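Local coordinates for pseudoalteromonas arctica PAMC 21717 (Pseudoalteromonas arctica, PDB 5YL7), which is a cold-active, calcium-binding serine protease of the subtilase family that cleaves peptide bonds, probably through a Ser-His-Asp charge relay, at residues Val36-Asp41 with Asn163-Ile168; Leu40-Arg45 with Arg131-Cys136; Ala105-Ala110 with Glu256-Thr261; Gly201-Asn206 with Tyr233-Ser238; Val221-Arg226 with Ser281-His286. One frame throughout, in Å; residues are numbered along the deposited sequence.

Contact 1: residues Val36-Asp41 with Asn163-Ile168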
# COMPACT_ATOMS: atom_id res chain seq x y z
N VAL A 36 -1.64 13.52 2.05
CA VAL A 36 -2.60 12.70 1.33
C VAL A 36 -1.87 11.53 0.67
O VAL A 36 -0.88 11.74 -0.05
CB VAL A 36 -3.37 13.52 0.30
CG1 VAL A 36 -4.29 12.66 -0.54
CG2 VAL A 36 -4.18 14.60 0.99
N VAL A 37 -2.38 10.33 0.92
CA VAL A 37 -1.89 9.10 0.30
C VAL A 37 -2.94 8.53 -0.57
O VAL A 37 -4.03 8.20 -0.10
CB VAL A 37 -1.40 8.06 1.37
CG1 VAL A 37 -0.84 6.81 0.69
CG2 VAL A 37 -0.40 8.67 2.34
N ALA A 38 -2.65 8.32 -1.86
CA ALA A 38 -3.58 7.61 -2.77
C ALA A 38 -3.25 6.13 -2.73
O ALA A 38 -2.10 5.74 -2.92
CB ALA A 38 -3.50 8.22 -4.15
N VAL A 39 -4.26 5.32 -2.51
CA VAL A 39 -4.12 3.85 -2.47
C VAL A 39 -4.78 3.31 -3.71
O VAL A 39 -6.02 3.40 -3.85
CB VAL A 39 -4.72 3.27 -1.19
CG1 VAL A 39 -4.82 1.79 -1.26
CG2 VAL A 39 -3.93 3.73 -0.00
N LEU A 40 -3.98 2.81 -4.66
CA LEU A 40 -4.46 2.31 -5.95
C LEU A 40 -4.64 0.83 -5.81
O LEU A 40 -3.64 0.11 -5.70
CB LEU A 40 -3.46 2.65 -7.06
CG LEU A 40 -3.59 4.04 -7.68
CD1 LEU A 40 -3.37 5.14 -6.65
CD2 LEU A 40 -2.57 4.20 -8.80
N ASP A 41 -5.88 0.34 -5.74
CA ASP A 41 -6.12 -1.00 -5.25
C ASP A 41 -7.50 -1.43 -5.66
O ASP A 41 -8.10 -0.93 -6.66
CB ASP A 41 -5.81 -1.04 -3.73
CG ASP A 41 -5.29 -2.31 -3.28
OD1 ASP A 41 -6.00 -3.33 -3.34
OD2 ASP A 41 -4.17 -2.38 -2.74
N ASN A 163 -8.06 16.45 -4.24
CA ASN A 163 -7.16 16.05 -3.23
C ASN A 163 -5.93 15.40 -3.80
O ASN A 163 -5.71 14.16 -3.56
CB ASN A 163 -7.85 15.12 -2.22
CG ASN A 163 -9.10 15.74 -1.57
OD1 ASN A 163 -8.84 16.59 -0.70
ND2 ASN A 163 -10.26 15.29 -1.94
N PRO A 164 -5.13 16.09 -4.57
CA PRO A 164 -3.93 15.49 -5.13
C PRO A 164 -3.07 14.90 -4.02
O PRO A 164 -2.92 15.43 -2.94
CB PRO A 164 -3.19 16.61 -5.87
CG PRO A 164 -3.86 17.85 -5.30
CD PRO A 164 -5.22 17.53 -4.84
N ALA A 165 -2.46 13.74 -4.35
CA ALA A 165 -1.70 12.95 -3.38
C ALA A 165 -0.26 13.35 -3.28
O ALA A 165 0.38 13.63 -4.29
CB ALA A 165 -1.84 11.48 -3.64
N ASP A 166 0.28 13.31 -2.10
CA ASP A 166 1.70 13.37 -1.85
C ASP A 166 2.45 12.06 -2.08
O ASP A 166 3.60 12.03 -2.44
CB ASP A 166 1.93 13.83 -0.40
CG ASP A 166 1.23 15.11 -0.07
OD1 ASP A 166 1.72 16.12 -0.59
OD2 ASP A 166 0.20 15.19 0.57
N VAL A 167 1.69 10.98 -1.87
CA VAL A 167 2.27 9.61 -1.91
C VAL A 167 1.25 8.74 -2.68
O VAL A 167 0.05 8.87 -2.41
CB VAL A 167 2.46 9.06 -0.51
CG1 VAL A 167 3.02 7.64 -0.54
CG2 VAL A 167 3.25 9.97 0.36
N ILE A 168 1.74 7.89 -3.56
CA ILE A 168 0.93 6.80 -4.17
C ILE A 168 1.44 5.52 -3.61
O ILE A 168 2.66 5.25 -3.59
CB ILE A 168 1.04 6.83 -5.68
CG1 ILE A 168 0.14 7.98 -6.25
CG2 ILE A 168 0.72 5.53 -6.33
CD1 ILE A 168 0.48 8.32 -7.67
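Asn163 meets Val36 at the start of the pairing, its carbonyl O resting 3.7 Å from Val36 CG1, the methyl that lies anti to the backbone N (chi1 175°). The Pro164 carbonyl lies near CB of the same valine. The methyl of Ala165 lies alongside the strand, its CB 3.7 Å from Ala38 CB.

Asp166 then grips Val36 from two directions. Its backbone N gives a 2.8 Å hydrogen bond to Val36 O. Its carboxylate is folded back beside its own N (chi1 -55°). There OD2 takes the Val36 N-H on its anti lone pair, in a nearly straight bond (167°) of 2.9 Å. An alanine here would probably leave the Val36 N-H without this acceptor and the start of the strand less firmly held.

Val167 N, the second donor to Val36 O, is 3.2 Å from it and lies in the carbonyl plane. With Val167 O accepting from Ala38 N at 2.8 Å, regular parallel pairing of strands 36-41 and 167-170 begins, in the middle of the parallel sheet of the subtilisin-like fold. The Val167 and Val37 side chains lie side by side toward helix 280-297, touching Ala291 and Ala292 respectively. Ile168 goes to the other face with Ala38; its CG2 reaches Leu40 CD1 at 4.1 Å, and both side chains touch Ile147 of helix 140-150.

Polar bonding is thus concentrated at Val36, which probably fixes where the strand pairing begins, while the interior relies on aliphatic packing and regular backbone bonds.

Contact 2: residues Leu40-Arg45 with Arg131-Cys136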
# COMPACT_ATOMS: atom_id res chain seq x y z
N LEU A 40 -3.98 2.81 -4.66
CA LEU A 40 -4.46 2.31 -5.95
C LEU A 40 -4.64 0.83 -5.81
O LEU A 40 -3.64 0.11 -5.70
CB LEU A 40 -3.46 2.65 -7.06
CG LEU A 40 -3.59 4.04 -7.68
CD1 LEU A 40 -3.37 5.14 -6.65
CD2 LEU A 40 -2.57 4.20 -8.80
N ASP A 41 -5.88 0.34 -5.74
CA ASP A 41 -6.12 -1.00 -5.25
C ASP A 41 -7.50 -1.43 -5.66
O ASP A 41 -8.10 -0.93 -6.66
CB ASP A 41 -5.81 -1.04 -3.73
CG ASP A 41 -5.29 -2.31 -3.28
OD1 ASP A 41 -6.00 -3.33 -3.34
OD2 ASP A 41 -4.17 -2.38 -2.74
N THR A 42 -8.10 -2.34 -4.86
CA THR A 42 -9.41 -2.91 -5.17
C THR A 42 -10.58 -2.00 -4.75
O THR A 42 -11.73 -2.39 -4.97
CB THR A 42 -9.57 -4.32 -4.54
OG1 THR A 42 -9.62 -4.15 -3.09
CG2 THR A 42 -8.46 -5.24 -4.88
N GLY A 43 -10.28 -0.85 -4.18
CA GLY A 43 -11.26 -0.05 -3.52
C GLY A 43 -11.29 -0.23 -2.05
O GLY A 43 -10.37 -0.85 -1.48
N TYR A 44 -12.31 0.26 -1.37
CA TYR A 44 -12.40 0.18 0.10
C TYR A 44 -13.82 -0.14 0.55
O TYR A 44 -14.77 0.13 -0.22
CB TYR A 44 -11.91 1.45 0.75
CG TYR A 44 -12.86 2.60 0.64
CD1 TYR A 44 -13.13 3.26 -0.55
CD2 TYR A 44 -13.62 3.04 1.72
CE1 TYR A 44 -14.07 4.22 -0.63
CE2 TYR A 44 -14.55 4.01 1.63
CZ TYR A 44 -14.78 4.60 0.46
OH TYR A 44 -15.72 5.60 0.31
N ARG A 45 -13.93 -0.65 1.77
CA ARG A 45 -15.22 -0.57 2.48
C ARG A 45 -15.10 0.44 3.55
O ARG A 45 -13.99 0.68 4.12
CB ARG A 45 -15.61 -1.92 3.06
CG ARG A 45 -15.83 -3.02 2.07
CD ARG A 45 -16.71 -2.70 0.92
NE ARG A 45 -17.98 -2.10 1.34
CZ ARG A 45 -18.85 -1.56 0.46
NH1 ARG A 45 -19.91 -0.93 0.94
NH2 ARG A 45 -18.63 -1.63 -0.80
N ARG A 131 -9.72 3.17 -7.19
CA ARG A 131 -10.07 1.82 -7.47
C ARG A 131 -9.62 1.46 -8.88
O ARG A 131 -10.15 2.01 -9.85
CB ARG A 131 -11.56 1.50 -7.23
CG ARG A 131 -11.94 0.12 -7.59
CD ARG A 131 -13.30 -0.25 -7.01
NE ARG A 131 -13.56 -1.64 -7.31
CZ ARG A 131 -14.40 -2.17 -8.21
NH1 ARG A 131 -15.18 -1.40 -8.92
NH2 ARG A 131 -14.41 -3.46 -8.41
N VAL A 132 -8.69 0.53 -8.99
CA VAL A 132 -8.13 0.10 -10.27
C VAL A 132 -8.16 -1.37 -10.45
O VAL A 132 -7.90 -1.83 -11.60
CB VAL A 132 -6.71 0.66 -10.46
CG1 VAL A 132 -6.65 2.20 -10.40
CG2 VAL A 132 -5.73 0.04 -9.49
N LEU A 133 -8.49 -2.14 -9.45
CA LEU A 133 -8.52 -3.63 -9.48
C LEU A 133 -9.91 -4.12 -9.12
O LEU A 133 -10.52 -3.65 -8.15
CB LEU A 133 -7.56 -4.23 -8.49
CG LEU A 133 -6.10 -3.74 -8.52
CD1 LEU A 133 -5.30 -4.42 -7.42
CD2 LEU A 133 -5.46 -4.04 -9.86
N GLY A 134 -10.42 -5.05 -9.91
CA GLY A 134 -11.67 -5.74 -9.67
C GLY A 134 -11.58 -7.19 -9.88
O GLY A 134 -10.57 -7.85 -9.58
N LYS A 135 -12.68 -7.78 -10.39
CA LYS A 135 -12.65 -9.24 -10.61
C LYS A 135 -11.61 -9.62 -11.65
O LYS A 135 -11.66 -9.03 -12.77
CB LYS A 135 -14.00 -9.71 -11.10
CG LYS A 135 -15.09 -9.63 -10.02
CD LYS A 135 -16.48 -9.87 -10.59
CE LYS A 135 -16.66 -11.29 -10.97
NZ LYS A 135 -18.08 -11.57 -11.44
N CYS A 136 -10.71 -10.49 -11.29
CA CYS A 136 -9.63 -10.98 -12.19
C CYS A 136 -8.50 -9.98 -12.26
O CYS A 136 -7.48 -10.30 -12.98
CB CYS A 136 -10.10 -11.33 -13.62
SG CYS A 136 -11.45 -12.50 -13.61
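The guanidinium of Arg131 has the carbonyl of Thr42 at its edge: NE donates to Thr42 O at 3.1 Å, with the oxygen only 8° out of the guanidinium plane. Seen from the acceptor the fit is less regular, because the N-H arrives well above the carbonyl plane. The other flat group, the Asp41 carboxylate, takes the N-H of Thr42 on the anti lone pair of OD1 at 2.8 Å, and OD1 is also bonded to His100, a pairing consistent with the acid of a subtilase Ser-His-Asp triad.

This is where parallel strands 36-41 and 126-131 of the subtilisin-like sheet run out into loops at their C-terminal ends. Asp41 O ties the two exits together, accepting from Val132 N at 2.8 Å and from Leu133 N at 3.1 Å, the second donor lying above the carbonyl plane.

Arg131 runs alongside Thr42 and Gly43 with CG anti to its backbone N (chi1 177°) and the chain extended to NE. Beyond Thr42, its NH1 bonds Asp59, a calcium ligand, and its NH2 the carbonyl of Ala67. A leucine in its place would probably leave Thr42 O, Asp59 and Ala67 O without these donors and loosen the link between strand end and calcium site.

Gly43 lies against the aliphatic part of this arginine at backbone angles that call for glycine, and a CB there would strike Arg131 CD. Leu133 leans toward the Asp41-Thr42 peptide, with Leu133 CB 3.9 Å from Thr42 CG2 and Leu133 O 3.3 Å from Thr42 CA.

Contact 3: residues Ala105-Ala110 with Glu256-Thr261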
# COMPACT_ATOMS: atom_id res chain seq x y z
N ALA A 105 -5.31 0.13 2.84
CA ALA A 105 -5.61 1.47 3.33
C ALA A 105 -5.49 1.58 4.86
O ALA A 105 -5.10 2.64 5.35
CB ALA A 105 -6.97 1.94 2.85
N GLY A 106 -5.93 0.52 5.56
CA GLY A 106 -5.78 0.55 7.02
C GLY A 106 -4.36 0.57 7.52
O GLY A 106 -4.06 1.22 8.53
N THR A 107 -3.45 -0.09 6.76
CA THR A 107 -2.06 0.01 7.15
C THR A 107 -1.57 1.42 6.99
O THR A 107 -0.83 1.96 7.83
CB THR A 107 -1.16 -0.98 6.34
OG1 THR A 107 -1.67 -2.30 6.61
CG2 THR A 107 0.26 -0.84 6.65
N VAL A 108 -1.99 2.09 5.91
CA VAL A 108 -1.57 3.49 5.74
C VAL A 108 -2.17 4.41 6.80
O VAL A 108 -1.41 5.22 7.41
CB VAL A 108 -1.97 4.04 4.36
CG1 VAL A 108 -1.59 5.53 4.25
CG2 VAL A 108 -1.31 3.18 3.25
N ALA A 109 -3.45 4.30 7.09
CA ALA A 109 -4.13 5.35 7.85
C ALA A 109 -5.41 4.85 8.56
O ALA A 109 -6.35 5.63 8.72
CB ALA A 109 -4.38 6.54 6.97
N ALA A 110 -5.42 3.67 9.18
CA ALA A 110 -6.49 3.33 10.10
C ALA A 110 -6.55 4.42 11.17
O ALA A 110 -5.58 4.99 11.62
CB ALA A 110 -6.30 2.00 10.77
N GLU A 256 1.11 -14.33 12.56
CA GLU A 256 2.43 -13.92 12.05
C GLU A 256 2.31 -12.92 10.88
O GLU A 256 3.30 -12.29 10.47
CB GLU A 256 3.25 -15.12 11.57
CG GLU A 256 3.67 -16.09 12.69
CD GLU A 256 4.59 -15.46 13.63
OE1 GLU A 256 5.80 -15.30 13.25
OE2 GLU A 256 4.24 -14.95 14.67
N GLY A 257 1.10 -12.75 10.30
CA GLY A 257 0.87 -11.76 9.24
C GLY A 257 0.77 -10.35 9.74
O GLY A 257 0.95 -10.05 10.92
N VAL A 258 0.34 -9.52 8.81
CA VAL A 258 0.13 -8.08 9.06
C VAL A 258 -1.36 -7.84 9.30
O VAL A 258 -2.20 -8.24 8.48
CB VAL A 258 0.67 -7.23 7.89
CG1 VAL A 258 0.17 -5.82 7.98
CG2 VAL A 258 2.15 -7.32 7.79
N LEU A 259 -1.67 -7.30 10.48
CA LEU A 259 -3.07 -7.10 10.88
C LEU A 259 -3.56 -5.71 10.46
O LEU A 259 -2.87 -4.71 10.61
CB LEU A 259 -3.17 -7.15 12.39
CG LEU A 259 -4.55 -7.07 13.01
CD1 LEU A 259 -5.45 -8.21 12.63
CD2 LEU A 259 -4.51 -7.00 14.52
N SER A 260 -4.75 -5.72 9.82
CA SER A 260 -5.35 -4.47 9.38
C SER A 260 -6.85 -4.61 9.35
O SER A 260 -7.44 -5.64 9.63
CB SER A 260 -4.74 -4.01 8.09
OG SER A 260 -5.05 -2.67 7.84
N THR A 261 -7.49 -3.48 8.95
CA THR A 261 -8.93 -3.45 8.64
C THR A 261 -9.29 -4.37 7.57
O THR A 261 -8.53 -4.52 6.55
CB THR A 261 -9.34 -2.01 8.30
OG1 THR A 261 -8.36 -1.41 7.41
CG2 THR A 261 -9.34 -1.13 9.54
O HOH W 1 -3.91 -1.38 10.20
O HOH W 2 -1.25 -2.79 9.27
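Ser260 pushes its hydroxyl against the bare backbone of Gly106, OG coming within 3.3 Å of Gly106 C. The hydroxyl is anti to its own backbone N (chi1 -165°), which sends it out from the strand to the helix, where its hydrogen-bond partner is the carbonyl of His103. Thr107 N is also near, 3.2 Å from Ser260 OG, but the angle is too poor for a bond.

The next residue repeats the approach: Thr261 OG1 lies 3.3 Å from Gly106 CA and is bonded to the carbonyl of Thr102. Glycine is what makes this closeness possible, since a CB at position 106 would collide with both hydroxyls.

No direct hydrogen bond joins the two segments. Two waters fill that role instead. One donates to Ser260 OG at 2.9 Å and, weakly, to Gly106 O at 3.1 Å. The second sits 2.7 Å from Thr107 OG1 and donates to Leu259 O at 2.8 Å. Helix and strand are therefore held by hydroxyls bonded to helix carbonyls and by water, with Val258 CG1 lying near the Thr107 hydroxyl.

The helix axis passes 6.9 Å from that of the strand, almost at right angles (93°). Helix 100-109, which begins with the probable triad histidine His100, here lies against the antiparallel hairpin of strands 258-263 and 272-277. Met282 of helix 280-297 touches Val258, Pro285 and His286 touch Thr107, and strand 126-131 packs on Val108 and Ala109 through Val127.

Contact 4: residues Gly201-Asn206 with Tyr233-Ser238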
# COMPACT_ATOMS: atom_id res chain seq x y z
N GLY A 201 6.43 -7.70 -5.39
CA GLY A 201 5.85 -8.96 -5.84
C GLY A 201 6.27 -10.17 -5.01
O GLY A 201 7.19 -10.12 -4.23
N ASN A 202 5.55 -11.27 -5.20
CA ASN A 202 5.49 -12.40 -4.27
C ASN A 202 5.85 -13.70 -4.97
O ASN A 202 5.31 -14.75 -4.60
CB ASN A 202 4.16 -12.54 -3.61
CG ASN A 202 3.69 -11.27 -2.95
OD1 ASN A 202 4.48 -10.43 -2.40
ND2 ASN A 202 2.36 -11.07 -2.93
N ASP A 203 6.79 -13.65 -5.86
CA ASP A 203 7.17 -14.84 -6.69
C ASP A 203 8.43 -15.47 -6.21
O ASP A 203 8.98 -16.39 -6.90
CB ASP A 203 7.28 -14.34 -8.16
CG ASP A 203 6.11 -13.28 -8.54
OD1 ASP A 203 5.12 -13.92 -8.95
OD2 ASP A 203 6.09 -11.93 -8.42
N ASN A 204 9.10 -15.05 -5.14
CA ASN A 204 10.36 -15.54 -4.73
C ASN A 204 11.29 -15.54 -5.93
O ASN A 204 12.05 -16.53 -6.16
CB ASN A 204 10.29 -16.96 -4.08
CG ASN A 204 11.57 -17.40 -3.53
OD1 ASN A 204 12.43 -16.69 -3.09
ND2 ASN A 204 11.78 -18.78 -3.57
N ASP A 205 11.36 -14.41 -6.63
CA ASP A 205 12.09 -14.37 -7.87
C ASP A 205 12.72 -12.98 -8.00
O ASP A 205 12.52 -12.06 -7.22
CB ASP A 205 11.13 -14.69 -9.03
CG ASP A 205 11.81 -15.00 -10.43
OD1 ASP A 205 12.96 -15.27 -10.45
OD2 ASP A 205 10.97 -14.92 -11.32
N ASN A 206 13.48 -12.81 -9.07
CA ASN A 206 14.18 -11.54 -9.37
C ASN A 206 13.20 -10.45 -9.73
O ASN A 206 12.40 -10.46 -10.66
CB ASN A 206 15.11 -11.79 -10.57
CG ASN A 206 15.94 -10.62 -11.01
OD1 ASN A 206 15.83 -9.52 -10.49
ND2 ASN A 206 16.79 -10.87 -12.05
N TYR A 233 8.19 -15.57 0.24
CA TYR A 233 7.64 -15.30 -1.06
C TYR A 233 8.23 -14.02 -1.71
O TYR A 233 7.90 -13.78 -2.86
CB TYR A 233 6.10 -15.14 -0.97
CG TYR A 233 5.72 -14.07 0.03
CD1 TYR A 233 5.87 -12.73 -0.28
CD2 TYR A 233 5.31 -14.36 1.34
CE1 TYR A 233 5.66 -11.74 0.67
CE2 TYR A 233 5.09 -13.40 2.26
CZ TYR A 233 5.32 -12.09 1.98
OH TYR A 233 5.13 -11.08 2.90
N SER A 234 8.96 -13.22 -0.95
CA SER A 234 9.25 -11.89 -1.50
C SER A 234 10.18 -11.97 -2.67
O SER A 234 11.22 -12.64 -2.65
CB SER A 234 9.92 -11.11 -0.42
OG SER A 234 10.08 -9.71 -0.90
N ASN A 235 9.89 -11.19 -3.70
CA ASN A 235 10.89 -10.92 -4.73
C ASN A 235 12.04 -10.15 -4.16
O ASN A 235 11.96 -9.55 -3.06
CB ASN A 235 10.24 -10.22 -5.91
CG ASN A 235 9.30 -11.07 -6.71
OD1 ASN A 235 9.31 -12.31 -6.63
ND2 ASN A 235 8.42 -10.43 -7.49
N TYR A 236 13.12 -10.14 -4.91
CA TYR A 236 14.39 -9.59 -4.43
C TYR A 236 15.27 -9.26 -5.65
O TYR A 236 14.98 -9.82 -6.71
CB TYR A 236 15.13 -10.60 -3.49
CG TYR A 236 15.40 -11.89 -4.13
CD1 TYR A 236 16.41 -12.07 -5.13
CD2 TYR A 236 14.47 -12.95 -4.01
CE1 TYR A 236 16.55 -13.27 -5.88
CE2 TYR A 236 14.64 -14.16 -4.66
CZ TYR A 236 15.60 -14.28 -5.64
OH TYR A 236 15.65 -15.51 -6.35
N GLY A 237 16.21 -8.40 -5.51
CA GLY A 237 17.08 -8.01 -6.65
C GLY A 237 17.57 -6.63 -6.53
O GLY A 237 17.28 -5.91 -5.53
N SER A 238 18.31 -6.20 -7.55
CA SER A 238 18.95 -4.92 -7.50
C SER A 238 18.01 -3.71 -7.47
O SER A 238 18.37 -2.71 -6.86
CB SER A 238 19.88 -4.75 -8.75
OG SER A 238 20.76 -5.84 -8.87
O HOH W 3 14.32 -17.59 -6.31
O HOH W 4 18.05 -8.01 -9.96
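Asn235, with the most surface buried here, reaches its amide into the turn formed by Gly201-Asn206. Asn235 OD1 takes two backbone N-H groups from opposite faces of its plane, Asp203 N at 3.0 Å and Asp205 N at 2.9 Å. Its ND2 donates to Asp203 OD2 at 2.9 Å, the carboxylate and amide being nearly coplanar (21°), and also to the carbonyl of Ala200. The backbone of the same residue joins in, Asn235 N making a nearly straight 3.0 Å bond to Gly201 O. Gly201 has to be bare, because a CB there would run into Asn235 ND2.

Tyr233 lies alongside Asn202, its CD1 3.4 Å from Asn202 OD1 with amide and ring steeply inclined. Its phenol bonds Gly247 O, while Asn202 OD1 is held by Thr280. Asn202, in an Ala-Ala-Gly-Asn sequence, is probably the oxyanion-hole asparagine of subtilases, and the Tyr233 ring lies beside its amide. Tyr233 O accepts from Asn204 N.

Tyr236 places its ring under Asp205 O, which sits 3.8 Å above the centre of one face. Its backbone N bonds that same oxygen at 3.1 Å, and a water joins Tyr236 OH to Asn204 O.

Five of the six direct hydrogen bonds use backbone groups of the turn, and three involve the Asn235 amide, so the shape of 201-206 probably depends heavily on this one side chain.

Contact 5: residues Val221-Arg226 with Ser281-His286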
# COMPACT_ATOMS: atom_id res chain seq x y z
N VAL A 221 9.57 -2.14 -2.94
CA VAL A 221 9.63 -2.61 -1.54
C VAL A 221 9.54 -4.13 -1.48
O VAL A 221 8.58 -4.75 -1.94
CB VAL A 221 8.45 -2.01 -0.77
CG1 VAL A 221 8.49 -2.46 0.70
CG2 VAL A 221 8.48 -0.49 -0.85
N ALA A 222 10.59 -4.70 -0.84
CA ALA A 222 10.62 -6.15 -0.49
C ALA A 222 9.99 -6.31 0.88
O ALA A 222 9.87 -5.41 1.69
CB ALA A 222 12.04 -6.66 -0.50
N SER A 223 9.58 -7.56 1.19
CA SER A 223 8.93 -7.90 2.42
C SER A 223 9.78 -8.69 3.38
O SER A 223 10.41 -9.69 2.91
CB SER A 223 7.70 -8.72 2.14
OG SER A 223 7.11 -9.18 3.36
N VAL A 224 9.85 -8.32 4.64
CA VAL A 224 10.38 -9.13 5.72
C VAL A 224 9.26 -9.71 6.51
O VAL A 224 8.15 -9.17 6.66
CB VAL A 224 11.39 -8.44 6.61
CG1 VAL A 224 12.63 -8.03 5.81
CG2 VAL A 224 10.80 -7.25 7.33
N GLY A 225 9.55 -10.85 7.15
CA GLY A 225 8.67 -11.43 8.19
C GLY A 225 8.99 -10.89 9.52
O GLY A 225 9.87 -10.07 9.75
N ARG A 226 8.34 -11.49 10.54
CA ARG A 226 8.51 -11.14 11.93
C ARG A 226 9.91 -11.42 12.45
O ARG A 226 10.31 -10.80 13.42
CB ARG A 226 7.39 -11.85 12.74
CG ARG A 226 7.31 -11.39 14.18
CD ARG A 226 6.03 -11.92 14.79
NE ARG A 226 5.78 -11.40 16.12
CZ ARG A 226 4.61 -11.65 16.75
NH1 ARG A 226 3.71 -12.44 16.21
NH2 ARG A 226 4.36 -10.97 17.83
N SER A 281 2.46 -6.61 -0.78
CA SER A 281 1.34 -5.69 -0.72
C SER A 281 1.13 -5.09 0.67
O SER A 281 0.52 -4.05 0.76
CB SER A 281 0.04 -6.42 -1.01
OG SER A 281 -0.18 -6.64 -2.39
N MET A 282 1.55 -5.80 1.72
CA MET A 282 1.44 -5.37 3.10
C MET A 282 2.65 -4.59 3.50
O MET A 282 2.58 -3.69 4.35
CB MET A 282 1.21 -6.54 4.04
CG MET A 282 -0.21 -7.15 4.12
SD MET A 282 -0.83 -7.91 2.61
CE MET A 282 -1.93 -6.63 2.04
N ALA A 283 3.81 -4.90 2.90
CA ALA A 283 5.05 -4.14 3.17
C ALA A 283 4.98 -2.75 2.57
O ALA A 283 5.34 -1.75 3.22
CB ALA A 283 6.22 -4.94 2.59
N ALA A 284 4.53 -2.63 1.33
CA ALA A 284 4.44 -1.31 0.66
C ALA A 284 3.71 -0.24 1.45
O ALA A 284 4.28 0.85 1.58
CB ALA A 284 3.89 -1.48 -0.76
N PRO A 285 2.55 -0.51 2.01
CA PRO A 285 1.82 0.63 2.74
C PRO A 285 2.54 1.00 4.00
O PRO A 285 2.33 2.14 4.45
CB PRO A 285 0.43 0.07 2.95
CG PRO A 285 0.63 -1.44 2.84
CD PRO A 285 1.59 -1.61 1.76
N HIS A 286 3.35 0.14 4.61
CA HIS A 286 4.23 0.62 5.69
C HIS A 286 5.12 1.69 5.18
O HIS A 286 5.34 2.76 5.84
CB HIS A 286 5.02 -0.53 6.30
CG HIS A 286 4.25 -1.48 7.19
ND1 HIS A 286 3.59 -2.59 6.74
CD2 HIS A 286 4.04 -1.46 8.56
CE1 HIS A 286 3.05 -3.19 7.81
NE2 HIS A 286 3.32 -2.54 8.91
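Strand 221-224 runs across helix 281-286 at 111°, the two short axes coming within 7.2 Å, and Ser223 and Ala283 bring their CA atoms to 5.5 Å. Ala283 carries the contact. Its single methyl points at the strand and meets three successive residues: Val221 CG1 at 3.9 Å, the carbonyl O of Ala222 at 3.8 Å, and CB of Ser223 at 4.1 Å. Val221 reaches it with CG1 anti to the backbone N (chi1 -179°), and that methyl also lies 4.0 Å from Ala284 N. So small a side chain on the helix lets the backbones come this close.

This is the subtilase segment Gly-Thr-Ser-Met-Ala-Ala-Pro-His, the start of the helix that bears the probable nucleophile, Ser281, whose OG is bonded to His100 NE2. Packed against its flank is a strand of the central parallel sheet.

Ser223 does not spend its hydroxyl on the helix; it bonds the phenol of Tyr233. His286 folds its ring back one turn, so that ND1 donates to Met282 O at 2.8 Å, the oxygen lying near the ring plane, while NE2 is bonded to His13.

From the N terminus, strand 36-41 opens contacts 1 and 2 together. Contact 2 closes first, at 131-136, and contact 1 at 163-168, so the shorter loop lies within the longer and both tie neighbouring strands of the parallel sheet. Contact 3 starts at 105-110, before either has closed, and crosses both on its way to the hairpin at 256-261; Val108 packs on Val37. Contact 4 begins and ends between the two segments of contact 3. Contact 5 opens at 221-226, inside contact 4, and crosses contacts 4 and 3 to reach helix 280-297, with Glu256 and Arg226 forming a salt bridge between contacts 3 and 5.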